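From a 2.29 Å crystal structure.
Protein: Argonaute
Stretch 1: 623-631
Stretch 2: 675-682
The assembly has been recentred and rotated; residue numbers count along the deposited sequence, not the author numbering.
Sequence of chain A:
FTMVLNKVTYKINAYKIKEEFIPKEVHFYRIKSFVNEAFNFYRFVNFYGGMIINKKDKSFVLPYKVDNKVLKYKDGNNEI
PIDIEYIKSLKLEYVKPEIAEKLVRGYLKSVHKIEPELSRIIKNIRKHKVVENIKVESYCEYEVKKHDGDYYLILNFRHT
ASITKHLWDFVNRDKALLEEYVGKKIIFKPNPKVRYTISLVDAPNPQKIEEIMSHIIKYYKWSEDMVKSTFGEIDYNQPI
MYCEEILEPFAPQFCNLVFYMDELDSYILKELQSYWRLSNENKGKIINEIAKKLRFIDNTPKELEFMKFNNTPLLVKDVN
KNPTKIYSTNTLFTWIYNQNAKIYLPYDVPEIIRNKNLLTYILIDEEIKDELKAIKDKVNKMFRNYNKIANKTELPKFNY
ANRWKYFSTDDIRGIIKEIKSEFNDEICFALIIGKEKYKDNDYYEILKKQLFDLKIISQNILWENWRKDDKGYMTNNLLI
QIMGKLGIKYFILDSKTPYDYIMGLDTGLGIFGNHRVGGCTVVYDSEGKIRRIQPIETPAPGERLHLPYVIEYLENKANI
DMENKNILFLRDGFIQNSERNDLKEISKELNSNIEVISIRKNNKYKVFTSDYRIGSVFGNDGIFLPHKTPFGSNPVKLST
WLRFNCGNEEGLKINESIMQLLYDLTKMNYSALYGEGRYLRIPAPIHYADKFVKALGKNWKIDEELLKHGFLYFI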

# COMPACT_ATOMS: atom_id res chain seq x y z
N ILE A 623 -3.10 13.59 9.97
CA ILE A 623 -4.25 12.72 9.75
C ILE A 623 -4.84 13.18 8.41
O ILE A 623 -5.43 14.26 8.31
CB ILE A 623 -5.27 12.71 10.93
CG1 ILE A 623 -4.58 12.35 12.27
CG2 ILE A 623 -6.44 11.76 10.62
CD1 ILE A 623 -5.50 12.56 13.50
N PHE A 624 -4.63 12.35 7.39
CA PHE A 624 -4.92 12.56 5.98
C PHE A 624 -6.13 11.71 5.52
O PHE A 624 -6.08 10.49 5.59
CB PHE A 624 -3.61 12.22 5.23
CG PHE A 624 -3.47 12.56 3.77
CD1 PHE A 624 -3.20 13.86 3.37
CD2 PHE A 624 -3.48 11.56 2.80
CE1 PHE A 624 -3.04 14.17 2.02
CE2 PHE A 624 -3.32 11.87 1.45
CZ PHE A 624 -3.12 13.18 1.07
N LEU A 625 -7.22 12.38 5.08
CA LEU A 625 -8.43 11.71 4.60
C LEU A 625 -8.80 12.28 3.20
O LEU A 625 -9.65 13.19 3.08
CB LEU A 625 -9.56 11.81 5.63
CG LEU A 625 -10.76 10.87 5.48
CD1 LEU A 625 -10.35 9.40 5.66
CD2 LEU A 625 -11.85 11.22 6.48
N PRO A 626 -8.12 11.80 2.12
CA PRO A 626 -8.29 12.43 0.80
C PRO A 626 -9.52 12.11 -0.05
O PRO A 626 -10.12 13.02 -0.60
CB PRO A 626 -6.99 12.07 0.07
CG PRO A 626 -6.59 10.75 0.64
CD PRO A 626 -7.05 10.77 2.08
N HIS A 627 -9.82 10.84 -0.21
CA HIS A 627 -10.81 10.34 -1.16
C HIS A 627 -12.19 10.00 -0.62
O HIS A 627 -12.33 9.58 0.53
CB HIS A 627 -10.20 9.10 -1.86
CG HIS A 627 -9.92 7.95 -0.94
ND1 HIS A 627 -9.53 8.15 0.38
CD2 HIS A 627 -10.01 6.62 -1.17
CE1 HIS A 627 -9.42 6.95 0.91
NE2 HIS A 627 -9.70 5.99 0.02
N LYS A 628 -13.19 10.13 -1.48
CA LYS A 628 -14.56 9.78 -1.11
C LYS A 628 -14.68 8.27 -1.22
O LYS A 628 -14.09 7.66 -2.10
CB LYS A 628 -15.55 10.46 -2.05
N THR A 629 -15.42 7.66 -0.30
CA THR A 629 -15.59 6.22 -0.29
C THR A 629 -17.06 5.85 -0.15
O THR A 629 -17.81 6.53 0.54
CB THR A 629 -14.80 5.61 0.88
OG1 THR A 629 -13.47 6.13 0.87
CG2 THR A 629 -14.72 4.10 0.77
N PRO A 630 -17.47 4.77 -0.81
CA PRO A 630 -18.86 4.30 -0.76
C PRO A 630 -19.23 3.92 0.66
O PRO A 630 -20.32 4.23 1.13
CB PRO A 630 -18.84 3.05 -1.63
CG PRO A 630 -17.58 3.12 -2.42
CD PRO A 630 -16.61 3.84 -1.56
N PHE A 631 -18.30 3.25 1.34
CA PHE A 631 -18.49 2.81 2.71
C PHE A 631 -17.49 3.52 3.61
O PHE A 631 -16.99 4.59 3.27
CB PHE A 631 -18.31 1.30 2.81
CG PHE A 631 -19.07 0.53 1.77
CD1 PHE A 631 -20.45 0.49 1.79
CD2 PHE A 631 -18.40 -0.15 0.76
CE1 PHE A 631 -21.15 -0.20 0.83
CE2 PHE A 631 -19.10 -0.85 -0.20
CZ PHE A 631 -20.48 -0.88 -0.17
N GLY A 675 -9.99 0.93 -7.34
CA GLY A 675 -10.12 1.66 -6.08
C GLY A 675 -11.44 2.36 -5.84
O GLY A 675 -12.43 2.10 -6.53
N GLU A 676 -11.44 3.25 -4.83
CA GLU A 676 -12.60 4.03 -4.40
C GLU A 676 -12.64 5.41 -5.07
O GLU A 676 -12.00 6.36 -4.60
CB GLU A 676 -12.65 4.13 -2.86
N GLY A 677 -13.37 5.48 -6.18
CA GLY A 677 -13.54 6.70 -6.96
C GLY A 677 -12.40 7.01 -7.92
O GLY A 677 -11.72 6.11 -8.43
N ARG A 678 -12.20 8.32 -8.16
CA ARG A 678 -11.22 8.89 -9.08
C ARG A 678 -9.80 9.03 -8.53
O ARG A 678 -8.84 8.77 -9.27
CB ARG A 678 -11.73 10.27 -9.57
CG ARG A 678 -11.13 10.72 -10.89
CD ARG A 678 -12.11 11.56 -11.68
NE ARG A 678 -13.29 10.79 -12.09
CZ ARG A 678 -13.35 10.03 -13.18
NH1 ARG A 678 -12.31 9.94 -14.01
NH2 ARG A 678 -14.46 9.35 -13.45
N TYR A 679 -9.65 9.51 -7.28
CA TYR A 679 -8.35 9.77 -6.65
C TYR A 679 -7.89 8.64 -5.73
O TYR A 679 -8.72 7.86 -5.26
CB TYR A 679 -8.31 11.17 -5.98
CG TYR A 679 -9.08 12.24 -6.73
CD1 TYR A 679 -8.97 12.38 -8.12
CD2 TYR A 679 -9.92 13.12 -6.06
CE1 TYR A 679 -9.72 13.33 -8.82
CE2 TYR A 679 -10.67 14.09 -6.75
CZ TYR A 679 -10.56 14.19 -8.13
OH TYR A 679 -11.28 15.14 -8.82
N LEU A 680 -6.56 8.52 -5.52
CA LEU A 680 -5.98 7.46 -4.70
C LEU A 680 -6.06 7.76 -3.21
O LEU A 680 -6.22 8.91 -2.84
CB LEU A 680 -4.53 7.18 -5.12
CG LEU A 680 -4.29 6.78 -6.58
CD1 LEU A 680 -2.89 7.09 -7.01
CD2 LEU A 680 -4.66 5.33 -6.82
N ARG A 681 -5.95 6.72 -2.37
CA ARG A 681 -5.93 6.87 -0.93
C ARG A 681 -4.53 7.41 -0.53
O ARG A 681 -4.40 8.28 0.35
CB ARG A 681 -6.19 5.52 -0.22
CG ARG A 681 -6.29 5.67 1.30
CD ARG A 681 -6.69 4.42 2.03
NE ARG A 681 -6.49 4.60 3.46
CZ ARG A 681 -5.77 3.80 4.24
NH1 ARG A 681 -5.21 2.70 3.74
NH2 ARG A 681 -5.64 4.06 5.53
N ILE A 682 -3.49 6.87 -1.18
CA ILE A 682 -2.11 7.26 -0.89
C ILE A 682 -1.46 7.91 -2.11
O ILE A 682 -1.81 7.54 -3.22
CB ILE A 682 -1.27 6.14 -0.20
CG1 ILE A 682 -0.97 4.96 -1.13
CG2 ILE A 682 -1.84 5.70 1.17
CD1 ILE A 682 0.32 4.30 -0.78

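The two stretches meet without a single hydrogen bond between the modelled atoms, and the 359 Å² they bury rests on packing and on carbon atoms set against backbone carbonyls. The side chains of K628 and E676 stop at CB, so nothing can be said about their charged ends.

The centre of the contact is the ring of H627. Its CA-to-CB bond points toward the second stretch, and a chi1 near 64° (p) accompanies a CH-pi interaction: R681 CB lies over one face of the ring, 3.9 Å from the H627 ring centroid and 27° off the ring normal. The closest pair is H627 CE1 and R681 CG, at 3.4 Å. Arginine suits this place because its aliphatic portion can cover a flat ring while its guanidinium group is satisfied by hydrogen bonds elsewhere in the structure. Histidine offers a flat face for that packing and an edge that meets other neighbours: H627 CD2 is 4.0 Å from both E676 O and E676 CB, with the carbonyl oxygen near the ring plane.

A second group of contacts places carbon against carbonyl oxygen. P626 CG approaches R681 O to 3.3 Å, while F624 CE2 lies 3.9 Å from the same R681 O, which sits at the edge of the phenylalanine ring, near its plane. Aromatic edges carry slightly positive hydrogens, so this approach is electrostatically reasonable. Proline suits a buried turn after the strand, for it fills space without bringing a backbone NH that would need a partner.

At the other end the packing is aliphatic and looser. E676 CB lies 4.2 Å from T629 CG2 and 4.2 Å from P630 CD. Beside them K628 O and E676 O stand 3.5 Å apart, two acceptors that cannot bond to each other. Positive phi angles at G675 and G677 favour glycine on both sides of E676.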